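Local coordinates for protein antigen 43 (Escherichia coli, PDB 4KH3) that mediates bacterial clumping as a self-associating autotransporter of uropathogenic Escherichia coli, probably by a Velcro-like pairing of its alpha domains, at residues G132-G137 against G160-S165; I139-A144 against T167-G172; Q174-S179 against Q193-E198; D184-A189 against N201-G206. All coordinates share one frame; numbering follows the deposited sequence.

Contact 1. Residues G132-G137 against G160-S165; sequences GGLATG and GGTAES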
loop_
_atom_site.group_PDB
_atom_site.type_symbol
_atom_site.label_atom_id
_atom_site.label_comp_id
_atom_site.label_asym_id
_atom_site.label_seq_id
_atom_site.Cartn_x
_atom_site.Cartn_y
_atom_site.Cartn_z
ATOM N N GLY A 132 6.977 29.797 10.191
ATOM C CA GLY A 132 7.721 30.240 11.351
ATOM C C GLY A 132 7.198 29.717 12.677
ATOM O O GLY A 132 7.753 30.040 13.729
ATOM N N GLY A 133 6.121 28.933 12.639
ATOM C CA GLY A 133 5.554 28.358 13.846
ATOM C C GLY A 133 6.313 27.099 14.226
ATOM O O GLY A 133 6.951 26.491 13.366
ATOM N N LEU A 134 6.252 26.705 15.497
ATOM C CA LEU A 134 6.925 25.480 15.942
ATOM C C LEU A 134 6.040 24.654 16.869
ATOM O O LEU A 134 5.395 25.190 17.788
ATOM C CB LEU A 134 8.271 25.794 16.634
ATOM C CG LEU A 134 9.005 24.637 17.336
ATOM C CD1 LEU A 134 9.571 23.607 16.354
ATOM C CD2 LEU A 134 10.109 25.128 18.274
ATOM N N ALA A 135 6.004 23.347 16.623
ATOM C CA ALA A 135 5.374 22.419 17.564
ATOM C C ALA A 135 6.347 21.302 17.955
ATOM O O ALA A 135 6.995 20.687 17.098
ATOM C CB ALA A 135 4.110 21.833 16.991
ATOM N N THR A 136 6.453 21.039 19.252
ATOM C CA THR A 136 7.255 19.918 19.696
ATOM C C THR A 136 6.393 18.970 20.520
ATOM O O THR A 136 5.448 19.396 21.183
ATOM C CB THR A 136 8.445 20.373 20.560
ATOM O OG1 THR A 136 7.952 20.994 21.750
ATOM C CG2 THR A 136 9.316 21.374 19.814
ATOM N N GLY A 137 6.743 17.687 20.501
ATOM C CA GLY A 137 6.080 16.708 21.335
ATOM C C GLY A 137 4.594 16.590 21.056
ATOM O O GLY A 137 3.822 16.286 21.956
ATOM N N GLY A 160 2.765 23.976 8.333
ATOM C CA GLY A 160 3.262 24.953 7.391
ATOM C C GLY A 160 4.582 25.482 7.889
ATOM O O GLY A 160 5.412 25.957 7.106
ATOM N N GLY A 161 4.774 25.385 9.204
ATOM C CA GLY A 161 6.037 25.721 9.834
ATOM C C GLY A 161 6.856 24.479 10.148
ATOM O O GLY A 161 7.237 23.735 9.253
ATOM N N THR A 162 7.129 24.250 11.426
ATOM C CA THR A 162 7.976 23.136 11.814
ATOM C C THR A 162 7.362 22.300 12.936
ATOM O O THR A 162 6.863 22.833 13.937
ATOM C CB THR A 162 9.381 23.634 12.242
ATOM O OG1 THR A 162 9.975 24.346 11.156
ATOM C CG2 THR A 162 10.293 22.465 12.608
ATOM N N ALA A 163 7.397 20.987 12.758
ATOM C CA ALA A 163 6.958 20.068 13.800
ATOM C C ALA A 163 8.119 19.147 14.167
ATOM O O ALA A 163 8.766 18.562 13.295
ATOM C CB ALA A 163 5.758 19.265 13.330
ATOM N N GLU A 164 8.397 19.043 15.458
ATOM C CA GLU A 164 9.451 18.165 15.946
ATOM C C GLU A 164 8.911 17.167 16.951
ATOM O O GLU A 164 8.050 17.499 17.756
ATOM C CB GLU A 164 10.566 18.984 16.602
ATOM C CG GLU A 164 11.359 19.811 15.614
ATOM C CD GLU A 164 12.209 20.870 16.292
ATOM O OE1 GLU A 164 12.983 21.560 15.594
ATOM O OE2 GLU A 164 12.083 21.016 17.525
ATOM N N SER A 165 9.446 15.952 16.910
ATOM C CA SER A 165 9.144 14.917 17.900
ATOM C C SER A 165 7.650 14.690 17.991
ATOM O O SER A 165 7.041 14.819 19.055
ATOM C CB SER A 165 9.711 15.285 19.276
ATOM O OG SER A 165 11.107 15.508 19.203
HETATM O O HOH W 1 9.416 26.889 11.663
#
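A135 and A163 lie at the same level of two parallel strands, 134-136 and 162-164, whose short axes run 4.7 Å apart at 12°. The tight part is the backbone and the face carrying these two alanines. A135 N donates to T162 O (2.9 Å), and A135 O receives E164 N at 2.7 Å with an N-H...O angle of 172°, so both polar backbone atoms of A135 are turned to this neighbour. The two methyl groups point into the interior, where both meet Q157 and I129. Bonds from T162 N to G133 O and from G137 N to E164 O extend the pairing at its two ends; the latter is the more bent.

The outer face is looser and mixed in polarity. L134, with CG anti to its backbone N (chi1 171°), brings CD1 across to T162 CG2 at 4.0 Å and to E164 OE2 at 3.8 Å. The extended E164 chain runs alongside T136, and OE2 comes 3.6 Å from T136 CG2, a contact of carboxylate oxygen with methyl. Water enters on this side: it donates to G133 O and lies 2.7 Å from T162 OG1.

In-register parallel pairing of strands from successive turns, small residues inside and polar or mixed ones outside, is the pattern of a parallel beta-helix, the fold expected of an autotransporter passenger domain.

Contact 2. Residues I139-A144 against T167-G172; sequences IVNTGA and TINKNG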
loop_
_atom_site.group_PDB
_atom_site.type_symbol
_atom_site.label_atom_id
_atom_site.label_comp_id
_atom_site.label_asym_id
_atom_site.label_seq_id
_atom_site.Cartn_x
_atom_site.Cartn_y
_atom_site.Cartn_z
ATOM N N ILE A 139 1.211 14.995 20.125
ATOM C CA ILE A 139 0.573 13.686 20.065
ATOM C C ILE A 139 -0.696 13.841 19.237
ATOM O O ILE A 139 -1.601 14.588 19.613
ATOM C CB ILE A 139 0.193 13.197 21.470
ATOM C CG1 ILE A 139 1.377 13.363 22.428
ATOM C CG2 ILE A 139 -0.309 11.768 21.433
ATOM C CD1 ILE A 139 2.611 12.578 22.027
ATOM N N VAL A 140 -0.750 13.155 18.102
ATOM C CA VAL A 140 -1.842 13.313 17.155
ATOM C C VAL A 140 -2.754 12.082 17.152
ATOM O O VAL A 140 -2.366 11.010 16.667
ATOM C CB VAL A 140 -1.278 13.561 15.749
ATOM C CG1 VAL A 140 -2.406 13.929 14.765
ATOM C CG2 VAL A 140 -0.214 14.668 15.812
ATOM N N ASN A 141 -3.968 12.249 17.676
ATOM C CA ASN A 141 -4.887 11.131 17.911
ATOM C C ASN A 141 -6.116 11.147 17.003
ATOM O O ASN A 141 -7.054 10.368 17.186
ATOM C CB ASN A 141 -5.321 11.094 19.387
ATOM C CG ASN A 141 -4.195 10.670 20.305
ATOM O OD1 ASN A 141 -3.306 9.933 19.886
ATOM N ND2 ASN A 141 -4.214 11.140 21.558
ATOM N N THR A 142 -6.096 12.018 16.005
ATOM C CA THR A 142 -7.286 12.249 15.226
ATOM C C THR A 142 -6.896 12.836 13.888
ATOM O O THR A 142 -5.762 13.306 13.723
ATOM C CB THR A 142 -8.214 13.232 15.965
ATOM O OG1 THR A 142 -9.511 13.231 15.363
ATOM C CG2 THR A 142 -7.633 14.637 15.937
ATOM N N GLY A 143 -7.838 12.804 12.944
ATOM C CA GLY A 143 -7.633 13.369 11.626
ATOM C C GLY A 143 -7.576 12.347 10.496
ATOM O O GLY A 143 -7.672 12.718 9.329
ATOM N N ALA A 144 -7.411 11.069 10.821
ATOM C CA ALA A 144 -7.349 10.033 9.782
ATOM C C ALA A 144 -8.604 9.171 9.702
ATOM O O ALA A 144 -8.663 8.250 8.880
ATOM C CB ALA A 144 -6.112 9.137 9.967
ATOM N N THR A 167 4.369 12.248 17.664
ATOM C CA THR A 167 3.831 10.896 17.598
ATOM C C THR A 167 2.456 10.926 16.949
ATOM O O THR A 167 1.565 11.669 17.389
ATOM C CB THR A 167 3.641 10.270 18.989
ATOM O OG1 THR A 167 4.908 10.060 19.616
ATOM C CG2 THR A 167 2.923 8.926 18.866
ATOM N N ILE A 168 2.275 10.116 15.913
ATOM C CA ILE A 168 0.974 9.974 15.289
ATOM C C ILE A 168 0.399 8.601 15.629
ATOM O O ILE A 168 0.878 7.570 15.156
ATOM C CB ILE A 168 1.049 10.180 13.758
ATOM C CG1 ILE A 168 1.826 11.458 13.416
ATOM C CG2 ILE A 168 -0.352 10.280 13.148
ATOM C CD1 ILE A 168 2.123 11.597 11.916
ATOM N N ASN A 169 -0.621 8.585 16.477
ATOM C CA ASN A 169 -1.252 7.326 16.856
ATOM C C ASN A 169 -2.335 6.874 15.878
ATOM O O ASN A 169 -2.548 7.517 14.849
ATOM C CB ASN A 169 -1.793 7.429 18.268
ATOM C CG ASN A 169 -0.683 7.462 19.293
ATOM O OD1 ASN A 169 0.194 6.598 19.286
ATOM N ND2 ASN A 169 -0.699 8.473 20.173
ATOM N N LYS A 170 -3.003 5.771 16.194
ATOM C CA LYS A 170 -4.123 5.301 15.386
ATOM C C LYS A 170 -5.127 6.440 15.198
ATOM O O LYS A 170 -5.428 7.176 16.149
ATOM C CB LYS A 170 -4.784 4.108 16.074
ATOM C CG LYS A 170 -5.951 3.493 15.318
ATOM C CD LYS A 170 -6.439 2.237 16.049
ATOM C CE LYS A 170 -7.744 1.691 15.476
ATOM N NZ LYS A 170 -7.625 1.306 14.038
ATOM N N ASN A 171 -5.598 6.600 13.965
ATOM C CA ASN A 171 -6.530 7.670 13.591
ATOM C C ASN A 171 -5.923 9.055 13.463
ATOM O O ASN A 171 -6.625 10.001 13.110
ATOM C CB ASN A 171 -7.736 7.728 14.535
ATOM C CG ASN A 171 -8.501 6.422 14.571
ATOM O OD1 ASN A 171 -8.766 5.812 13.529
ATOM N ND2 ASN A 171 -8.835 5.969 15.774
ATOM N N GLY A 172 -4.631 9.183 13.750
ATOM C CA GLY A 172 -3.980 10.480 13.663
ATOM C C GLY A 172 -3.547 10.810 12.247
ATOM O O GLY A 172 -3.146 9.932 11.487
HETATM O O HOH W 2 -7.946 7.780 18.216
#
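V140 and I168 are paired in register at the end of a short parallel pairing, side chains on the same inner face, and three kinds of interaction carry the contact from there into the following turns. Backbone hydrogen bonds come first. V140 N donates to T167 O (2.8 Å, nearly straight at 166°), and V140 O takes N169 N. A type II turn from N169 to G172 is closed by G172 N on N169 O. Farther along, A144 N reaches N171 O at 2.6 Å from above the carbonyl plane, so it lies off the lone-pair directions.

Side-chain amides form the second group. N169 ND2 donates to N141 OD1 at 3.0 Å, the acceptor lying close to the donor's amide plane and the donor in the carbonyl plane. The two side chains run alongside each other with amide planes 24° apart. A water links the N171 side-chain amide, through ND2, to backbone N141 O.

Apolar packing is the third. V140 CB stands 4.3 Å from I168 CG2, V140 CG1 is 3.9 Å from G172 CA, and on the outer face I139 CD1 meets T167 CB.

N141 ND2 also bonds N122 OD1, so N122, N141 and N169 form an asparagine row across stacked turns of a parallel beta-helix. Strand 139-140 is flanked on its other side by strand 120-121 and strand 166-168 by strand 181-188, while I168 also packs inward on Q174 and Q193 of the strands that follow it.

Contact 3. Residues Q174-S179 against Q193-E198; sequences QVIWSS and QTVHGE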
loop_
_atom_site.group_PDB
_atom_site.type_symbol
_atom_site.label_atom_id
_atom_site.label_comp_id
_atom_site.label_asym_id
_atom_site.label_seq_id
_atom_site.Cartn_x
_atom_site.Cartn_y
_atom_site.Cartn_z
ATOM N N GLN A 174 -1.160 13.792 10.070
ATOM C CA GLN A 174 -0.323 14.981 9.975
ATOM C C GLN A 174 -0.133 15.315 8.494
ATOM O O GLN A 174 0.301 14.477 7.710
ATOM C CB GLN A 174 1.031 14.768 10.651
ATOM C CG GLN A 174 1.957 15.978 10.538
ATOM C CD GLN A 174 3.403 15.642 10.886
ATOM O OE1 GLN A 174 4.088 14.961 10.132
ATOM N NE2 GLN A 174 3.871 16.133 12.023
ATOM N N VAL A 175 -0.490 16.532 8.109
ATOM C CA VAL A 175 -0.291 16.985 6.750
ATOM C C VAL A 175 0.836 17.996 6.747
ATOM O O VAL A 175 0.794 18.975 7.481
ATOM C CB VAL A 175 -1.556 17.660 6.199
ATOM C CG1 VAL A 175 -1.329 18.115 4.767
ATOM C CG2 VAL A 175 -2.729 16.714 6.284
ATOM N N ILE A 176 1.854 17.767 5.932
ATOM C CA ILE A 176 2.927 18.743 5.804
ATOM C C ILE A 176 2.742 19.523 4.519
ATOM O O ILE A 176 2.923 18.983 3.434
ATOM C CB ILE A 176 4.299 18.078 5.771
ATOM C CG1 ILE A 176 4.484 17.192 7.007
ATOM C CG2 ILE A 176 5.377 19.136 5.727
ATOM C CD1 ILE A 176 5.629 16.237 6.888
ATOM N N TRP A 177 2.383 20.795 4.636
ATOM C CA TRP A 177 2.210 21.623 3.456
ATOM C C TRP A 177 3.565 21.833 2.805
ATOM O O TRP A 177 4.595 21.603 3.438
ATOM C CB TRP A 177 1.513 22.937 3.819
ATOM C CG TRP A 177 0.193 22.672 4.475
ATOM C CD1 TRP A 177 -0.155 22.935 5.774
ATOM C CD2 TRP A 177 -0.942 22.032 3.879
ATOM N NE1 TRP A 177 -1.443 22.514 6.015
ATOM C CE2 TRP A 177 -1.950 21.961 4.864
ATOM C CE3 TRP A 177 -1.210 21.521 2.601
ATOM C CZ2 TRP A 177 -3.202 21.403 4.611
ATOM C CZ3 TRP A 177 -2.454 20.962 2.351
ATOM C CH2 TRP A 177 -3.433 20.908 3.352
ATOM N N SER A 178 3.566 22.245 1.542
ATOM C CA SER A 178 4.802 22.341 0.752
ATOM C C SER A 178 5.904 23.173 1.416
ATOM O O SER A 178 7.090 22.919 1.220
ATOM C CB SER A 178 4.504 22.892 -0.641
ATOM O OG SER A 178 4.074 24.236 -0.558
ATOM N N SER A 179 5.509 24.153 2.213
ATOM C CA SER A 179 6.485 24.994 2.904
ATOM C C SER A 179 6.900 24.381 4.235
ATOM O O SER A 179 7.846 24.838 4.866
ATOM C CB SER A 179 5.868 26.361 3.188
ATOM O OG SER A 179 4.727 26.214 4.029
ATOM N N GLN A 193 0.908 10.220 7.618
ATOM C CA GLN A 193 1.521 11.506 7.341
ATOM C C GLN A 193 1.531 11.719 5.825
ATOM O O GLN A 193 1.935 10.839 5.060
ATOM C CB GLN A 193 2.935 11.530 7.881
ATOM C CG GLN A 193 3.769 12.705 7.469
ATOM C CD GLN A 193 5.226 12.491 7.840
ATOM O OE1 GLN A 193 5.884 11.591 7.313
ATOM N NE2 GLN A 193 5.725 13.297 8.767
ATOM N N THR A 194 1.047 12.881 5.408
ATOM C CA THR A 194 0.971 13.248 4.016
ATOM C C THR A 194 2.007 14.327 3.830
ATOM O O THR A 194 1.981 15.334 4.530
ATOM C CB THR A 194 -0.402 13.852 3.684
ATOM O OG1 THR A 194 -1.428 12.938 4.075
ATOM C CG2 THR A 194 -0.517 14.133 2.201
ATOM N N VAL A 195 2.916 14.125 2.888
ATOM C CA VAL A 195 4.039 15.034 2.721
ATOM C C VAL A 195 3.982 15.832 1.416
ATOM O O VAL A 195 4.247 15.294 0.350
ATOM C CB VAL A 195 5.364 14.261 2.745
ATOM C CG1 VAL A 195 6.540 15.219 2.632
ATOM C CG2 VAL A 195 5.458 13.403 4.010
ATOM N N HIS A 196 3.648 17.115 1.505
ATOM C CA HIS A 196 3.831 18.017 0.373
ATOM C C HIS A 196 5.127 18.781 0.546
ATOM O O HIS A 196 5.703 19.257 -0.431
ATOM C CB HIS A 196 2.679 19.006 0.258
ATOM C CG HIS A 196 1.340 18.359 0.176
ATOM N ND1 HIS A 196 0.820 17.872 -1.005
ATOM C CD2 HIS A 196 0.407 18.109 1.129
ATOM C CE1 HIS A 196 -0.372 17.352 -0.775
ATOM N NE2 HIS A 196 -0.647 17.484 0.511
ATOM N N GLY A 197 5.575 18.900 1.796
ATOM C CA GLY A 197 6.791 19.633 2.108
ATOM C C GLY A 197 7.961 18.697 2.333
ATOM O O GLY A 197 8.276 17.881 1.463
ATOM N N GLU A 198 8.589 18.806 3.504
ATOM C CA GLU A 198 9.688 17.922 3.883
ATOM C C GLU A 198 9.397 17.092 5.142
ATOM O O GLU A 198 8.885 17.607 6.146
ATOM C CB GLU A 198 10.969 18.734 4.122
ATOM C CG GLU A 198 11.434 19.586 2.959
ATOM C CD GLU A 198 12.679 19.039 2.294
ATOM O OE1 GLU A 198 13.204 18.003 2.768
ATOM O OE2 GLU A 198 13.131 19.648 1.298
HETATM O O HOH W 3 7.805 21.743 -1.507
#
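Q174 and Q193 pair in register on two parallel strands of successive beta-helix turns, whose segments 174-176 and 193-195 have axes 4.7 Å apart at 8°, with T194 N bonded to Q174 O and I176 N to T194 O. The glutamine side chains repeat this alignment. In each, CG is anti to the backbone N and the chain is extended, so the amides lie side by side with planes 18° apart. Q193 NE2 donates to Q174 OE1 at 2.7 Å, nearly straight at 166°. Q174 NE2 reaches Q157 and Q193 OE1 accepts from Q209, so a row of hydrogen-bonded glutamines runs through the buried interior of four turns.

I176 crosses the Q193 side chain obliquely: CD1 meets Q193 NE2 (3.5 Å), V195 CG2 (4.0 Å) and E198 O. On the opposite face of the strands, V175 CG1 lies at the edge of the H196 ring, 4.0 Å from CD2. W177 flanks H196 on this side, but it is modelled in two conformers, which leaves the pairing of their rings tentative. Where the strands end, I176 O accepts H196 N at 2.8 Å and, weakly, G197 N at 3.1 Å.

Contact 4. Residues D184-A189 against N201-G206; sequences DTLIYA and NTRLEG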
loop_
_atom_site.group_PDB
_atom_site.type_symbol
_atom_site.label_atom_id
_atom_site.label_comp_id
_atom_site.label_asym_id
_atom_site.label_seq_id
_atom_site.Cartn_x
_atom_site.Cartn_y
_atom_site.Cartn_z
ATOM N N ASP A 184 11.611 14.094 12.976
ATOM C CA ASP A 184 11.464 13.057 14.005
ATOM C C ASP A 184 9.997 12.756 14.258
ATOM O O ASP A 184 9.399 13.255 15.210
ATOM C CB ASP A 184 12.158 13.442 15.319
ATOM C CG ASP A 184 13.593 13.946 15.114
ATOM O OD1 ASP A 184 14.340 13.363 14.304
ATOM O OD2 ASP A 184 13.965 14.951 15.761
ATOM N N THR A 185 9.418 11.931 13.400
ATOM C CA THR A 185 8.014 11.625 13.503
ATOM C C THR A 185 7.847 10.129 13.695
ATOM O O THR A 185 8.412 9.338 12.943
ATOM C CB THR A 185 7.282 12.078 12.238
ATOM O OG1 THR A 185 7.481 13.484 12.066
ATOM C CG2 THR A 185 5.813 11.809 12.330
ATOM N N LEU A 186 7.071 9.745 14.709
ATOM C CA LEU A 186 6.777 8.338 14.966
ATOM C C LEU A 186 5.343 8.027 14.566
ATOM O O LEU A 186 4.409 8.649 15.056
ATOM C CB LEU A 186 6.997 8.020 16.446
ATOM C CG LEU A 186 6.536 6.658 16.951
ATOM C CD1 LEU A 186 7.237 5.525 16.201
ATOM C CD2 LEU A 186 6.783 6.543 18.459
ATOM N N ILE A 187 5.156 7.070 13.667
ATOM C CA ILE A 187 3.812 6.793 13.166
ATOM C C ILE A 187 3.386 5.343 13.388
ATOM O O ILE A 187 3.970 4.417 12.819
ATOM C CB ILE A 187 3.695 7.152 11.661
ATOM C CG1 ILE A 187 4.368 8.499 11.379
ATOM C CG2 ILE A 187 2.244 7.178 11.215
ATOM C CD1 ILE A 187 4.141 8.990 9.987
ATOM N N TYR A 188 2.366 5.144 14.222
ATOM C CA TYR A 188 1.881 3.795 14.518
ATOM C C TYR A 188 0.835 3.330 13.513
ATOM O O TYR A 188 0.363 4.106 12.670
ATOM C CB TYR A 188 1.303 3.710 15.939
ATOM C CG TYR A 188 2.338 3.810 17.047
ATOM C CD1 TYR A 188 3.166 2.737 17.347
ATOM C CD2 TYR A 188 2.470 4.974 17.801
ATOM C CE1 TYR A 188 4.112 2.813 18.364
ATOM C CE2 TYR A 188 3.402 5.065 18.819
ATOM C CZ TYR A 188 4.229 3.978 19.088
ATOM O OH TYR A 188 5.163 4.051 20.090
ATOM N N ALA A 189 0.490 2.052 13.609
ATOM C CA ALA A 189 -0.562 1.459 12.801
ATOM C C ALA A 189 -1.802 2.335 12.863
ATOM O O ALA A 189 -2.234 2.719 13.959
ATOM C CB ALA A 189 -0.882 0.062 13.317
ATOM N N ASN A 201 13.497 12.035 9.080
ATOM C CA ASN A 201 13.528 11.048 10.169
ATOM C C ASN A 201 12.142 10.613 10.636
ATOM O O ASN A 201 11.639 11.065 11.653
ATOM C CB ASN A 201 14.354 11.548 11.360
ATOM C CG ASN A 201 15.682 12.142 10.930
ATOM O OD1 ASN A 201 16.407 11.550 10.137
ATOM N ND2 ASN A 201 16.003 13.321 11.448
ATOM N N THR A 202 11.535 9.723 9.877
ATOM C CA THR A 202 10.205 9.256 10.165
ATOM C C THR A 202 10.276 7.763 10.390
ATOM O O THR A 202 10.856 7.020 9.590
ATOM C CB THR A 202 9.250 9.571 8.997
ATOM O OG1 THR A 202 9.309 10.970 8.702
ATOM C CG2 THR A 202 7.830 9.194 9.343
ATOM N N ARG A 203 9.698 7.329 11.498
ATOM C CA ARG A 203 9.693 5.934 11.849
ATOM C C ARG A 203 8.279 5.395 11.663
ATOM O O ARG A 203 7.357 5.797 12.357
ATOM C CB ARG A 203 10.172 5.767 13.288
ATOM C CG ARG A 203 10.371 4.333 13.714
ATOM C CD ARG A 203 10.637 4.259 15.195
ATOM N NE ARG A 203 12.028 3.984 15.579
ATOM C CZ ARG A 203 12.791 4.818 16.282
ATOM N NH1 ARG A 203 12.322 6.009 16.652
ATOM N NH2 ARG A 203 14.024 4.467 16.630
ATOM N N LEU A 204 8.102 4.506 10.701
ATOM C CA LEU A 204 6.784 3.944 10.470
ATOM C C LEU A 204 6.662 2.659 11.271
ATOM O O LEU A 204 7.076 1.586 10.817
ATOM C CB LEU A 204 6.549 3.694 8.983
ATOM C CG LEU A 204 6.761 4.919 8.094
ATOM C CD1 LEU A 204 6.515 4.579 6.622
ATOM C CD2 LEU A 204 5.869 6.080 8.557
ATOM N N GLU A 205 6.124 2.790 12.483
ATOM C CA GLU A 205 5.906 1.658 13.368
ATOM C C GLU A 205 4.522 1.068 13.068
ATOM O O GLU A 205 3.640 1.051 13.917
ATOM C CB GLU A 205 6.013 2.125 14.823
ATOM C CG GLU A 205 6.176 1.006 15.831
ATOM C CD GLU A 205 7.488 0.239 15.670
ATOM O OE1 GLU A 205 8.486 0.833 15.216
ATOM O OE2 GLU A 205 7.515 -0.964 16.002
ATOM N N GLY A 206 4.338 0.608 11.834
ATOM C CA GLY A 206 3.046 0.138 11.368
ATOM C C GLY A 206 2.258 1.206 10.620
ATOM O O GLY A 206 1.231 0.922 9.987
HETATM O O HOH W 4 8.896 13.423 9.917
HETATM O O HOH W 5 1.439 0.127 15.785
#
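I187 meets L204 and T202 on the inner face of a parallel strand pair, 185-188 with 202-205, and its side chain can be followed outward atom by atom. CB sits 3.9 Å from L204 CD2. CG1, which chi1 (-44°) places beside the backbone N and anti to the carbonyl carbon, is near both L204 CD2 and T202 CG2, at 4.0 and 4.1 Å. The tip, CD1, comes closer to both: 3.7 Å from L204 CD2 and 3.8 Å from T202 CG2. Beyond the two segments CD1 also touches CB of Q193, so the isoleucine bridges its neighbouring strand and the strand across the interior.

The backbone keeps this face in register. T185 N donates to N201 O, R203 N to T185 O at 2.8 Å and 170°, and I187 N to R203 O; the next bond, E205 N to I187 O, is weak, where the chain bends through an inverse gamma turn centred on E205. Also facing inward, T185 OG1 and T202 OG1 share a water, at 2.6 and 2.8 Å.

The other face is more open and more polar. L186 CD1 crosses the aliphatic part of R203, touching its CD, and Y188 CE1 rests near E205 CG, while E205 OE1 is bonded to N223. At the corner, N201 ND2 gives D184 OD1 a weak bond, the carboxylate and amide planes being 11° apart.

Matching corners, aligned aliphatic side chains inside and in-register parallel pairing, here slackening toward E205, are characteristic of adjacent coils of a parallel beta-helix.

In the fold
All four contacts join successive turns in one part of the beta-helix. Contacts 1 and 2 link the same two turns, about 16 Å apart between centres; their segments alternate along the chain, and strand 134-136 leads to 139-140 as 162-164 leads to 166-168. Contacts 3 and 4 alternate likewise, joining the next turns through strands 173-176 with 192-195 and 181-188 with 198-205. Strand 181-188 of contact 4 lies next to both 162-164 of contact 1 and 166-168 of contact 2, whose centre is about 11 Å away: I168 N probably bonds L186 O. Contact 3 faces them across the core, I168 CD1 and I187 CD1 packing on its glutamines. The result is continuous beta-helix, probably a stalk, consistent with an extended self-association surface.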